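Local atomic coordinates of uncharacterized conserved protein YndB, AHSA1/START domain (Micromonospora chersina, PDB entry 6V04), a protein that is of unknown function but is encoded in the dynemicin biosynthetic locus and has a START/Bet v1-like fold, the kind found in polyketide cyclases and aromatases. Residues P175-G180 with W185-D190; F212-P217 with H260-T265; L84-E89 with A268-A273; W162-E167 with R236-S241; T223-R228 with A264-A269. All coordinates share one frame; numbering follows the deposited sequence. Where two conformers were deposited one is given.

Contact 1. Residues P175-G180 with W185-D190; sequences PIATNG and WFFVVD
Pro175 lays its ring over one face of the Phe186 phenyl, the two side chains running side by side in the same direction. CG does the touching: Pro175 CG stands 4.0 Å from the centroid of the Phe186 ring, 22° off its normal and displaced toward the rim, a CH-pi contact. Phe186 CD2 also meets the CG2 branch of Ile176, at 3.9 Å. The backbones belong to the antiparallel hairpin 176-178/183-187, which closes one margin of the second sheet of this START/Bet v1-like protein, with 176-178 as its outermost strand. Ala177 and Trp185 form the hydrogen-bonded pair, Ala177 N to Trp185 O and Trp185 N to Ala177 O both measuring 3.2 Å. Phe187 N makes a shorter bond of 2.8 Å to Pro175 O, and Ile176 faces Phe186 in the non-hydrogen-bonded pair between them. On the opposite face from Ile176, Ala177 CB meets the edge of the Phe187 ring in its plane, 3.6 Å from Phe187 CE2. Trp185 shares that face, its indole also making a cation-pi contact with Arg196. Asn179 ND2 approaches Trp185 NE1 with amide and ring planes 74° apart; both are donors and Asn179 is poorly ordered, so the closeness carries little weight. Replacing Trp185 by an alanine is likely to leave Arg196 without its aromatic partner and that end of the hairpin less covered.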
# COMPACT_ATOMS: atom_id res chain seq x y z
N PRO A 175 -6.66 -11.92 -12.96
CA PRO A 175 -7.59 -11.53 -14.05
C PRO A 175 -6.96 -11.70 -15.42
O PRO A 175 -6.72 -10.75 -16.16
CB PRO A 175 -7.87 -10.06 -13.72
CG PRO A 175 -6.56 -9.59 -13.19
CD PRO A 175 -6.02 -10.73 -12.37
N ILE A 176 -6.67 -12.96 -15.78
CA ILE A 176 -5.93 -13.27 -16.99
C ILE A 176 -6.69 -14.28 -17.83
O ILE A 176 -7.56 -15.01 -17.34
CB ILE A 176 -4.51 -13.79 -16.66
CG1 ILE A 176 -4.59 -15.05 -15.80
CG2 ILE A 176 -3.72 -12.71 -15.95
CD1 ILE A 176 -3.23 -15.71 -15.54
N ALA A 177 -6.35 -14.33 -19.12
CA ALA A 177 -6.87 -15.37 -20.00
C ALA A 177 -5.79 -15.74 -21.01
O ALA A 177 -4.86 -14.98 -21.27
CB ALA A 177 -8.13 -14.91 -20.73
N THR A 178 -5.94 -16.94 -21.58
CA THR A 178 -4.96 -17.44 -22.52
C THR A 178 -5.17 -16.80 -23.89
O THR A 178 -6.25 -16.30 -24.22
CB THR A 178 -5.04 -18.96 -22.63
OG1 THR A 178 -6.33 -19.33 -23.12
CG2 THR A 178 -4.82 -19.59 -21.26
N ASN A 179 -4.09 -16.80 -24.69
CA ASN A 179 -4.09 -16.24 -26.03
C ASN A 179 -3.37 -17.24 -26.94
O ASN A 179 -2.25 -17.03 -27.40
CB ASN A 179 -3.42 -14.86 -26.06
CG ASN A 179 -3.64 -14.12 -27.36
OD1 ASN A 179 -2.69 -13.85 -28.10
ND2 ASN A 179 -4.89 -13.80 -27.66
N GLY A 180 -4.04 -18.36 -27.20
CA GLY A 180 -3.43 -19.47 -27.89
C GLY A 180 -3.01 -20.56 -26.92
O GLY A 180 -3.74 -21.54 -26.73
N TRP A 185 -3.59 -12.17 -22.02
CA TRP A 185 -4.36 -10.98 -21.69
C TRP A 185 -4.45 -10.78 -20.18
O TRP A 185 -4.57 -11.74 -19.43
CB TRP A 185 -5.80 -11.05 -22.22
CG TRP A 185 -5.97 -11.34 -23.67
CD1 TRP A 185 -6.50 -12.46 -24.22
CD2 TRP A 185 -5.62 -10.49 -24.76
NE1 TRP A 185 -6.52 -12.36 -25.59
CE2 TRP A 185 -5.97 -11.16 -25.94
CE3 TRP A 185 -5.03 -9.22 -24.85
CZ2 TRP A 185 -5.77 -10.61 -27.21
CZ3 TRP A 185 -4.84 -8.67 -26.11
CH2 TRP A 185 -5.19 -9.37 -27.27
N PHE A 186 -4.44 -9.52 -19.77
CA PHE A 186 -4.70 -9.08 -18.40
C PHE A 186 -5.87 -8.10 -18.46
O PHE A 186 -5.85 -7.18 -19.28
CB PHE A 186 -3.45 -8.42 -17.82
CG PHE A 186 -3.52 -8.10 -16.36
CD1 PHE A 186 -4.15 -6.95 -15.91
CD2 PHE A 186 -2.91 -8.93 -15.42
CE1 PHE A 186 -4.20 -6.62 -14.58
CE2 PHE A 186 -2.95 -8.62 -14.08
CZ PHE A 186 -3.59 -7.46 -13.66
N PHE A 187 -6.88 -8.31 -17.62
CA PHE A 187 -8.12 -7.54 -17.69
C PHE A 187 -8.32 -6.65 -16.48
O PHE A 187 -8.11 -7.07 -15.34
CB PHE A 187 -9.32 -8.47 -17.80
CG PHE A 187 -9.31 -9.32 -19.03
CD1 PHE A 187 -9.63 -8.78 -20.26
CD2 PHE A 187 -8.97 -10.65 -18.96
CE1 PHE A 187 -9.62 -9.56 -21.41
CE2 PHE A 187 -8.95 -11.43 -20.10
CZ PHE A 187 -9.29 -10.88 -21.33
N VAL A 188 -8.73 -5.41 -16.75
CA VAL A 188 -9.13 -4.44 -15.73
C VAL A 188 -10.60 -4.15 -15.99
O VAL A 188 -10.94 -3.40 -16.92
CB VAL A 188 -8.29 -3.16 -15.78
CG1 VAL A 188 -8.78 -2.16 -14.75
CG2 VAL A 188 -6.82 -3.50 -15.52
N VAL A 189 -11.47 -4.73 -15.18
CA VAL A 189 -12.91 -4.72 -15.43
C VAL A 189 -13.54 -3.71 -14.48
O VAL A 189 -13.72 -3.98 -13.29
CB VAL A 189 -13.51 -6.13 -15.28
CG1 VAL A 189 -15.00 -6.11 -15.59
CG2 VAL A 189 -12.78 -7.12 -16.17
N ASP A 190 -13.89 -2.55 -15.00
CA ASP A 190 -14.53 -1.50 -14.22
C ASP A 190 -15.33 -0.64 -15.19
O ASP A 190 -15.64 -1.08 -16.30
CB ASP A 190 -13.48 -0.72 -13.40
CG ASP A 190 -12.42 -0.08 -14.26
OD1 ASP A 190 -12.64 0.08 -15.47
OD2 ASP A 190 -11.35 0.27 -13.71

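Contact 2. Residues F212-P217 with H260-T265; sequences FAVEIP and HRFAAT
Val214 sends CG1 trans to its backbone N (chi1 -179°), Ile216 is bent at both chi1 (-55°) and chi2 (-62°), and these turns bring two methyl groups to the far end of the Phe262 ring. Val214 CG1 meets Phe262 CE2 at 4.2 Å, and Ile216 CD1 meets the adjoining ring carbon, Phe262 CZ, at the same 4.2 Å. Both methyls approach obliquely, and they are neighbours of each other, Val214 CG1 lying 4.5 Å from Ile216 CD1. No polar atom takes part between 212-217 and 260-265. The backbones stay well apart, with the CA atoms of Val214 and Phe262 separated by 10.7 Å, and it is the length of the phenylalanine that spans the gap. All three residues are buried, and other rings crowd round the phenyl: Phe197 meets it edge-to-face, while His242 stands about perpendicular to it and Trp245 at about 45°. Ile216 and Val214 also rest on Phe197, so strand 196-205 contributes to the same apolar layer. One residue back on the helix, Arg261 faces another way and is held by a salt bridge to Asp190 and a hydrogen bond to Pro194 O. A long C-terminal helix, here 252-277, pressing apolar side chains onto an antiparallel sheet is the hallmark of the helix-grip fold of START/Bet v1-like proteins.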
# COMPACT_ATOMS: atom_id res chain seq x y z
N PHE A 212 5.76 -11.00 -15.20
CA PHE A 212 5.23 -10.77 -16.53
C PHE A 212 5.16 -9.26 -16.75
O PHE A 212 5.30 -8.47 -15.81
CB PHE A 212 3.86 -11.44 -16.76
CG PHE A 212 2.79 -11.04 -15.78
CD1 PHE A 212 1.97 -9.95 -16.04
CD2 PHE A 212 2.57 -11.76 -14.62
CE1 PHE A 212 0.99 -9.59 -15.14
CE2 PHE A 212 1.60 -11.40 -13.72
CZ PHE A 212 0.79 -10.31 -13.98
N ALA A 213 4.93 -8.89 -18.00
CA ALA A 213 4.82 -7.50 -18.39
C ALA A 213 3.41 -7.26 -18.90
O ALA A 213 2.79 -8.16 -19.46
CB ALA A 213 5.83 -7.16 -19.48
N VAL A 214 2.90 -6.06 -18.64
CA VAL A 214 1.61 -5.64 -19.19
C VAL A 214 1.83 -4.41 -20.06
O VAL A 214 2.32 -3.38 -19.58
CB VAL A 214 0.58 -5.37 -18.08
CG1 VAL A 214 -0.76 -4.97 -18.71
CG2 VAL A 214 0.40 -6.60 -17.21
N GLU A 215 1.47 -4.54 -21.33
CA GLU A 215 1.58 -3.44 -22.27
C GLU A 215 0.44 -2.47 -22.06
O GLU A 215 -0.69 -2.89 -21.78
CB GLU A 215 1.53 -3.95 -23.71
CG GLU A 215 2.61 -4.90 -24.11
CD GLU A 215 2.52 -5.28 -25.58
OE1 GLU A 215 1.56 -4.86 -26.26
OE2 GLU A 215 3.42 -6.01 -26.05
N ILE A 216 0.72 -1.19 -22.23
CA ILE A 216 -0.26 -0.12 -22.09
C ILE A 216 -0.42 0.57 -23.44
O ILE A 216 0.55 1.09 -23.98
CB ILE A 216 0.17 0.90 -21.02
CG1 ILE A 216 0.44 0.18 -19.68
CG2 ILE A 216 -0.88 1.99 -20.88
CD1 ILE A 216 -0.77 -0.53 -19.08
N PRO A 217 -1.62 0.59 -24.03
CA PRO A 217 -1.80 1.28 -25.31
C PRO A 217 -1.31 2.71 -25.26
O PRO A 217 -1.67 3.49 -24.37
CB PRO A 217 -3.31 1.20 -25.54
CG PRO A 217 -3.76 0.01 -24.75
CD PRO A 217 -2.89 0.01 -23.54
N HIS A 260 -4.35 3.88 -10.60
CA HIS A 260 -5.49 3.71 -9.70
C HIS A 260 -6.32 2.49 -10.09
O HIS A 260 -6.68 1.67 -9.23
CB HIS A 260 -6.31 5.00 -9.73
CG HIS A 260 -7.30 5.14 -8.61
ND1 HIS A 260 -7.60 6.36 -8.05
CD2 HIS A 260 -8.06 4.23 -7.97
CE1 HIS A 260 -8.51 6.19 -7.11
NE2 HIS A 260 -8.82 4.91 -7.05
N ARG A 261 -6.63 2.34 -11.37
CA ARG A 261 -7.46 1.22 -11.80
C ARG A 261 -6.76 -0.11 -11.59
O ARG A 261 -7.38 -1.09 -11.16
CB ARG A 261 -7.83 1.38 -13.27
CG ARG A 261 -8.71 2.59 -13.57
CD ARG A 261 -8.94 2.73 -15.06
NE ARG A 261 -9.69 1.60 -15.59
CZ ARG A 261 -9.46 0.98 -16.74
NH1 ARG A 261 -8.48 1.37 -17.55
NH2 ARG A 261 -10.22 -0.04 -17.10
N PHE A 262 -5.46 -0.18 -11.91
CA PHE A 262 -4.73 -1.41 -11.66
C PHE A 262 -4.58 -1.68 -10.17
O PHE A 262 -4.61 -2.85 -9.76
CB PHE A 262 -3.36 -1.35 -12.35
CG PHE A 262 -3.39 -1.77 -13.79
CD1 PHE A 262 -3.78 -0.89 -14.79
CD2 PHE A 262 -3.01 -3.05 -14.17
CE1 PHE A 262 -3.78 -1.27 -16.12
CE2 PHE A 262 -3.00 -3.43 -15.50
CZ PHE A 262 -3.39 -2.55 -16.48
N ALA A 263 -4.46 -0.65 -9.34
CA ALA A 263 -4.39 -0.90 -7.89
C ALA A 263 -5.67 -1.56 -7.39
O ALA A 263 -5.63 -2.48 -6.55
CB ALA A 263 -4.13 0.40 -7.14
N ALA A 264 -6.82 -1.10 -7.86
CA ALA A 264 -8.08 -1.71 -7.46
C ALA A 264 -8.16 -3.14 -7.97
O ALA A 264 -8.72 -4.02 -7.29
CB ALA A 264 -9.24 -0.88 -8.00
N THR A 265 -7.62 -3.39 -9.16
CA THR A 265 -7.62 -4.74 -9.71
C THR A 265 -6.77 -5.67 -8.85
O THR A 265 -7.18 -6.79 -8.54
CB THR A 265 -7.11 -4.72 -11.14
OG1 THR A 265 -8.05 -3.99 -11.94
CG2 THR A 265 -6.99 -6.11 -11.73

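Contact 3. Residues L84-E89 with A268-A273; sequences LGVGPE and AALSLA
Ser271 OG, in one of the residue's two conformers, bonds to Thr267 O one helical turn back and, across the contact, faces the CG1 methyl of Val86. The 3.2 Å between Ser271 OG and Val86 CG1 is short for such a pair and, given the disorder, somewhat doubtful. The second branch of the valine is turned to Leu270: Val86 CG2 touches Leu270 CB at 4.1 Å, the two side chains crossing at about a right angle. With chi1 at -55°, CG1 lies beside the backbone N and CG2 sits between N and the carbonyl carbon, which lets one residue meet two successive helix positions with different branches. The CA atoms of Val86 and Ser271 come within 6.5 Å. Segment 84-89 is the turn joining strands 76-83 and 90-98 of the first antiparallel sheet, whereas helix 252-277 packs on the second, so Val86 bridges the two helix-grip-like halves of the chain. Farther along the turn, Gly87 O accepts a hydrogen bond from Ser82 OG, and Pro88 packs on Ser154 and Val156 of strand 151-157, a second place where this turn meets the other half. Beyond CB, Leu270 lies against Val155 and Leu238 of the second sheet.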
# COMPACT_ATOMS: atom_id res chain seq x y z
N LEU A 84 -4.86 -1.91 2.11
CA LEU A 84 -5.84 -2.29 1.10
C LEU A 84 -6.95 -3.16 1.67
O LEU A 84 -7.69 -3.81 0.92
CB LEU A 84 -5.18 -2.99 -0.10
CG LEU A 84 -4.02 -2.25 -0.74
CD1 LEU A 84 -3.37 -3.15 -1.80
CD2 LEU A 84 -4.46 -0.94 -1.34
N GLY A 85 -7.08 -3.19 3.01
CA GLY A 85 -8.06 -4.01 3.66
C GLY A 85 -7.76 -5.49 3.67
O GLY A 85 -8.52 -6.25 4.27
N VAL A 86 -6.66 -5.92 3.06
CA VAL A 86 -6.32 -7.33 2.97
C VAL A 86 -4.99 -7.66 3.60
O VAL A 86 -4.74 -8.84 3.90
CB VAL A 86 -6.33 -7.80 1.50
CG1 VAL A 86 -7.66 -7.49 0.88
CG2 VAL A 86 -5.19 -7.17 0.69
N GLY A 87 -4.11 -6.68 3.82
CA GLY A 87 -2.81 -6.94 4.40
C GLY A 87 -2.88 -7.34 5.86
O GLY A 87 -3.88 -7.14 6.56
N PRO A 88 -1.80 -7.93 6.35
CA PRO A 88 -1.77 -8.34 7.75
C PRO A 88 -1.87 -7.14 8.68
O PRO A 88 -1.44 -6.04 8.34
CB PRO A 88 -0.41 -9.05 7.89
CG PRO A 88 0.43 -8.44 6.81
CD PRO A 88 -0.51 -8.16 5.67
N GLU A 89 -2.45 -7.37 9.86
CA GLU A 89 -2.65 -6.29 10.80
C GLU A 89 -1.31 -5.81 11.36
O GLU A 89 -0.53 -6.60 11.91
CB GLU A 89 -3.57 -6.73 11.94
CG GLU A 89 -3.89 -5.62 12.92
CD GLU A 89 -4.88 -6.05 13.98
OE1 GLU A 89 -4.48 -6.78 14.91
OE2 GLU A 89 -6.06 -5.67 13.86
N ALA A 268 -8.49 -6.57 -5.62
CA ALA A 268 -9.47 -7.62 -5.82
C ALA A 268 -8.80 -8.98 -6.00
O ALA A 268 -9.32 -10.01 -5.52
CB ALA A 268 -10.32 -7.29 -7.04
N ALA A 269 -7.67 -9.02 -6.69
CA ALA A 269 -6.98 -10.28 -6.92
C ALA A 269 -6.45 -10.86 -5.61
O ALA A 269 -6.58 -12.06 -5.37
CB ALA A 269 -5.84 -10.09 -7.91
N LEU A 270 -5.83 -10.02 -4.77
CA LEU A 270 -5.34 -10.50 -3.48
C LEU A 270 -6.49 -11.04 -2.64
O LEU A 270 -6.35 -12.06 -1.97
CB LEU A 270 -4.61 -9.37 -2.76
CG LEU A 270 -3.30 -8.92 -3.40
CD1 LEU A 270 -2.79 -7.67 -2.74
CD2 LEU A 270 -2.23 -10.02 -3.39
N SER A 271 -7.64 -10.35 -2.66
CA SER A 271 -8.80 -10.85 -1.92
C SER A 271 -9.24 -12.20 -2.45
O SER A 271 -9.57 -13.11 -1.67
CB SER A 271 -9.95 -9.84 -2.00
OG SER A 271 -9.62 -8.64 -1.34
N LEU A 272 -9.26 -12.35 -3.77
CA LEU A 272 -9.70 -13.61 -4.35
C LEU A 272 -8.74 -14.73 -4.01
O LEU A 272 -9.16 -15.86 -3.72
CB LEU A 272 -9.85 -13.43 -5.86
CG LEU A 272 -10.37 -14.61 -6.67
CD1 LEU A 272 -11.68 -15.14 -6.09
CD2 LEU A 272 -10.54 -14.17 -8.11
N ALA A 273 -7.44 -14.45 -4.03
CA ALA A 273 -6.47 -15.46 -3.61
C ALA A 273 -6.75 -15.92 -2.18
O ALA A 273 -6.65 -17.11 -1.88
CB ALA A 273 -5.05 -14.93 -3.73

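Contact 4. Residues W162-E167 with R236-S241; sequences WHPLRE and RTLSVS
Loop 162-167 passes strand 236-241 without a backbone hydrogen bond, the CA atoms of Pro164 and Leu238 standing 8.0 Å apart, so side chains make most of the contact. The His163 imidazole lies obliquely beside the end of Arg236, CD2 coming within 3.4 Å of Arg236 NE; ring and guanidinium planes are 28° apart. Arg236 gets there through a bend at chi3 (-89°), and the carbonyl O of Trp162 lies at the guanidinium edge without a hydrogen bond. The imidazole is held in place through ND1: His163 ND1 accepts a 3.1 Å bond from Leu165 N, which lies in the ring plane. With ND1 an acceptor and an arginine nearby, the imidazole is probably neutral. Pro164 and Leu238 slide past each other in opposite directions, Pro164 CG touching Leu238 CD1 at 4.0 Å. Trp162 turns its NE1 to Asp172. With an alanine in place of His163, the amide of Leu165 would probably lose its acceptor and Arg236 the flat group it lies against. The loop follows strand 151-157, and Leu238 belongs to the strand paired with it; first and last strands side by side are typical of the START/Bet v1-like sheet.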
# COMPACT_ATOMS: atom_id res chain seq x y z
N TRP A 162 -3.70 -25.49 -1.35
CA TRP A 162 -3.77 -24.61 -2.51
C TRP A 162 -2.65 -23.59 -2.41
O TRP A 162 -2.44 -22.98 -1.36
CB TRP A 162 -5.12 -23.89 -2.58
CG TRP A 162 -5.32 -23.02 -3.81
CD1 TRP A 162 -5.83 -23.41 -5.02
CD2 TRP A 162 -5.04 -21.61 -3.93
NE1 TRP A 162 -5.87 -22.34 -5.89
CE2 TRP A 162 -5.40 -21.23 -5.25
CE3 TRP A 162 -4.53 -20.64 -3.07
CZ2 TRP A 162 -5.25 -19.92 -5.71
CZ3 TRP A 162 -4.38 -19.34 -3.54
CH2 TRP A 162 -4.75 -18.99 -4.85
N HIS A 163 -1.93 -23.39 -3.52
CA HIS A 163 -0.91 -22.37 -3.62
C HIS A 163 -1.18 -21.50 -4.84
O HIS A 163 -1.57 -22.03 -5.88
CB HIS A 163 0.49 -23.02 -3.71
CG HIS A 163 1.63 -22.08 -3.48
ND1 HIS A 163 1.95 -21.07 -4.36
CD2 HIS A 163 2.54 -22.02 -2.49
CE1 HIS A 163 2.99 -20.40 -3.90
NE2 HIS A 163 3.38 -20.97 -2.77
N PRO A 164 -0.98 -20.18 -4.74
CA PRO A 164 -1.37 -19.28 -5.85
C PRO A 164 -0.45 -19.33 -7.06
O PRO A 164 -0.84 -18.82 -8.12
CB PRO A 164 -1.34 -17.89 -5.20
CG PRO A 164 -0.35 -18.05 -4.06
CD PRO A 164 -0.63 -19.41 -3.53
N LEU A 165 0.77 -19.87 -6.94
CA LEU A 165 1.74 -19.78 -8.01
C LEU A 165 1.97 -21.13 -8.67
O LEU A 165 3.08 -21.70 -8.64
CB LEU A 165 3.06 -19.17 -7.50
CG LEU A 165 2.90 -17.74 -6.97
CD1 LEU A 165 4.26 -17.17 -6.58
CD2 LEU A 165 2.21 -16.85 -8.02
N ARG A 166 0.92 -21.66 -9.28
CA ARG A 166 0.96 -22.89 -10.06
C ARG A 166 0.28 -22.63 -11.39
O ARG A 166 -0.68 -21.86 -11.46
CB ARG A 166 0.26 -24.03 -9.36
CG ARG A 166 0.86 -24.41 -8.00
CD ARG A 166 -0.07 -25.35 -7.29
NE ARG A 166 0.46 -25.79 -6.00
CZ ARG A 166 -0.29 -26.25 -5.00
NH1 ARG A 166 -1.61 -26.34 -5.15
NH2 ARG A 166 0.28 -26.62 -3.86
N GLU A 167 0.76 -23.29 -12.45
CA GLU A 167 0.11 -23.06 -13.73
C GLU A 167 -1.37 -23.37 -13.64
O GLU A 167 -2.20 -22.68 -14.26
CB GLU A 167 0.77 -23.90 -14.83
CG GLU A 167 2.05 -23.28 -15.40
CD GLU A 167 1.83 -21.92 -16.08
OE1 GLU A 167 0.66 -21.50 -16.23
OE2 GLU A 167 2.83 -21.28 -16.46
N ARG A 236 1.63 -18.10 4.43
CA ARG A 236 2.39 -17.75 3.24
C ARG A 236 2.01 -16.34 2.84
O ARG A 236 0.83 -16.05 2.64
CB ARG A 236 2.12 -18.70 2.07
CG ARG A 236 2.90 -20.00 2.15
CD ARG A 236 2.81 -20.76 0.84
NE ARG A 236 1.65 -21.65 0.80
CZ ARG A 236 1.62 -22.85 1.36
NH1 ARG A 236 2.68 -23.31 2.01
NH2 ARG A 236 0.52 -23.59 1.27
N THR A 237 3.00 -15.46 2.71
CA THR A 237 2.71 -14.09 2.30
C THR A 237 2.77 -14.01 0.78
O THR A 237 3.82 -14.24 0.18
CB THR A 237 3.67 -13.09 2.92
OG1 THR A 237 3.56 -13.15 4.35
CG2 THR A 237 3.36 -11.68 2.45
N LEU A 238 1.63 -13.71 0.17
CA LEU A 238 1.53 -13.47 -1.26
C LEU A 238 1.66 -11.98 -1.50
O LEU A 238 0.86 -11.20 -0.97
CB LEU A 238 0.19 -13.99 -1.77
CG LEU A 238 -0.15 -13.61 -3.20
CD1 LEU A 238 0.82 -14.24 -4.17
CD2 LEU A 238 -1.59 -14.03 -3.52
N SER A 239 2.67 -11.57 -2.25
CA SER A 239 2.93 -10.16 -2.50
C SER A 239 2.98 -9.88 -3.99
O SER A 239 3.37 -10.73 -4.80
CB SER A 239 4.24 -9.71 -1.85
OG SER A 239 5.37 -10.32 -2.45
N VAL A 240 2.56 -8.67 -4.35
CA VAL A 240 2.61 -8.21 -5.73
C VAL A 240 3.31 -6.87 -5.77
O VAL A 240 3.18 -6.06 -4.85
CB VAL A 240 1.21 -8.11 -6.37
CG1 VAL A 240 0.31 -7.16 -5.58
CG2 VAL A 240 1.34 -7.64 -7.82
N SER A 241 4.07 -6.65 -6.84
CA SER A 241 4.62 -5.35 -7.19
C SER A 241 4.34 -5.12 -8.66
O SER A 241 4.64 -6.00 -9.49
CB SER A 241 6.12 -5.30 -6.93
OG SER A 241 6.69 -4.08 -7.38

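Contact 5. Residues T223-R228 with A264-A269; sequences TACQVR and ATWTAA
Trp266 leaves helix 252-277 with CB directed toward strand 223-228, and chi1 of -80° keeps CG beside the backbone N and sends the indole on toward the sheet. Along the five-membered ring, NE1 is hydrogen-bonded to His242 ND1, a bond that helps set the turn of the indole. Farther out, CZ2 comes to Cys225: in one of two cysteine conformers, Cys225 SG lies 3.3 Å from Trp266 CZ2. The last carbon, Trp266 CH2, is 3.6 Å from the same Cys225 SG and 4.1 Å from Val227 CG2. The sulfur stands 4.3 Å from the centroid of the six-membered ring and 57° off its normal, an oblique sulfur-aromatic contact, best taken as belonging to that conformer. Cys225 offers its sulfur to the indole with SG trans to its backbone N (chi1 -179°). The backbones are distant, 10.8 Å between the CA atoms of Val227 and Trp266, and the tryptophan bridges the space. Strand 223-230 runs between 209-214 and 236-243, with Phe212 on one side of Cys225 and Val240 on the other, while Val240 of strand 236-243 and Leu174, just after helix 170-173, also pack on Trp266.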
# COMPACT_ATOMS: atom_id res chain seq x y z
N THR A 223 4.79 -2.01 -18.52
CA THR A 223 4.81 -2.15 -17.07
C THR A 223 5.28 -3.55 -16.69
O THR A 223 5.21 -4.48 -17.49
CB THR A 223 3.44 -1.86 -16.46
OG1 THR A 223 2.48 -2.83 -16.88
CG2 THR A 223 2.95 -0.48 -16.84
N ALA A 224 5.82 -3.68 -15.47
CA ALA A 224 6.48 -4.90 -15.03
C ALA A 224 5.84 -5.37 -13.73
O ALA A 224 5.71 -4.59 -12.78
CB ALA A 224 7.97 -4.68 -14.83
N CYS A 225 5.47 -6.64 -13.69
CA CYS A 225 4.78 -7.21 -12.54
C CYS A 225 5.58 -8.36 -11.97
O CYS A 225 6.03 -9.24 -12.71
CB CYS A 225 3.39 -7.68 -12.93
SG CYS A 225 2.51 -8.36 -11.53
N GLN A 226 5.71 -8.36 -10.65
CA GLN A 226 6.39 -9.41 -9.91
C GLN A 226 5.47 -9.86 -8.79
O GLN A 226 5.01 -9.04 -7.99
CB GLN A 226 7.72 -8.91 -9.34
CG GLN A 226 8.71 -8.44 -10.38
CD GLN A 226 9.20 -7.03 -10.13
OE1 GLN A 226 9.36 -6.61 -8.99
NE2 GLN A 226 9.41 -6.28 -11.21
N VAL A 227 5.19 -11.16 -8.74
CA VAL A 227 4.38 -11.78 -7.70
C VAL A 227 5.25 -12.84 -7.02
O VAL A 227 5.95 -13.60 -7.70
CB VAL A 227 3.11 -12.43 -8.29
CG1 VAL A 227 2.26 -13.07 -7.19
CG2 VAL A 227 2.31 -11.41 -9.06
N ARG A 228 5.23 -12.87 -5.70
CA ARG A 228 6.07 -13.81 -4.97
C ARG A 228 5.31 -14.33 -3.77
O ARG A 228 4.40 -13.68 -3.26
CB ARG A 228 7.38 -13.15 -4.52
CG ARG A 228 8.04 -12.31 -5.59
CD ARG A 228 9.54 -12.18 -5.41
NE ARG A 228 10.07 -11.06 -6.19
CZ ARG A 228 10.12 -11.02 -7.52
NH1 ARG A 228 9.65 -12.03 -8.25
NH2 ARG A 228 10.62 -9.95 -8.13
N ALA A 264 -6.82 -1.10 -7.86
CA ALA A 264 -8.08 -1.71 -7.46
C ALA A 264 -8.16 -3.14 -7.97
O ALA A 264 -8.72 -4.02 -7.29
CB ALA A 264 -9.24 -0.88 -8.00
N THR A 265 -7.62 -3.39 -9.16
CA THR A 265 -7.62 -4.74 -9.71
C THR A 265 -6.77 -5.67 -8.85
O THR A 265 -7.18 -6.79 -8.54
CB THR A 265 -7.11 -4.72 -11.14
OG1 THR A 265 -8.05 -3.99 -11.94
CG2 THR A 265 -6.99 -6.11 -11.73
N TRP A 266 -5.57 -5.21 -8.46
CA TRP A 266 -4.72 -6.05 -7.62
C TRP A 266 -5.32 -6.26 -6.24
O TRP A 266 -5.20 -7.35 -5.67
CB TRP A 266 -3.32 -5.44 -7.52
CG TRP A 266 -2.49 -5.75 -8.73
CD1 TRP A 266 -2.07 -4.86 -9.69
CD2 TRP A 266 -2.01 -7.04 -9.13
NE1 TRP A 266 -1.35 -5.53 -10.64
CE2 TRP A 266 -1.31 -6.86 -10.33
CE3 TRP A 266 -2.11 -8.32 -8.59
CZ2 TRP A 266 -0.71 -7.92 -11.00
CZ3 TRP A 266 -1.50 -9.37 -9.25
CH2 TRP A 266 -0.80 -9.17 -10.43
N THR A 267 -6.00 -5.24 -5.70
CA THR A 267 -6.70 -5.42 -4.42
C THR A 267 -7.72 -6.54 -4.53
O THR A 267 -7.79 -7.41 -3.65
CB THR A 267 -7.36 -4.11 -4.01
OG1 THR A 267 -6.36 -3.09 -3.85
CG2 THR A 267 -8.12 -4.26 -2.72
N ALA A 268 -8.49 -6.57 -5.62
CA ALA A 268 -9.47 -7.62 -5.82
C ALA A 268 -8.80 -8.98 -6.00
O ALA A 268 -9.32 -10.01 -5.52
CB ALA A 268 -10.32 -7.29 -7.04
N ALA A 269 -7.67 -9.02 -6.69
CA ALA A 269 -6.98 -10.28 -6.92
C ALA A 269 -6.45 -10.86 -5.61
O ALA A 269 -6.58 -12.06 -5.37
CB ALA A 269 -5.84 -10.09 -7.91

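How the contacts relate
From the N terminus, 84-89 in the first sheet opens contact 3, whose partner arrives only near the chain's end, so contacts 1 and 4 lie within its span, as does contact 2. Next, 162-167 opens contact 4; contact 1 then opens and closes as a local hairpin inside it. Segments 212-217 and 223-228, on neighbouring strands, open contacts 2 and 5 before 236-241 closes contact 4, so contact 4 crosses both. Helix 252-277 closes the remaining three in turn: contact 2 with 260-265, contact 5 with 264-269 and contact 3 with 268-273. It thereby packs on the second sheet and also reaches a turn of the first.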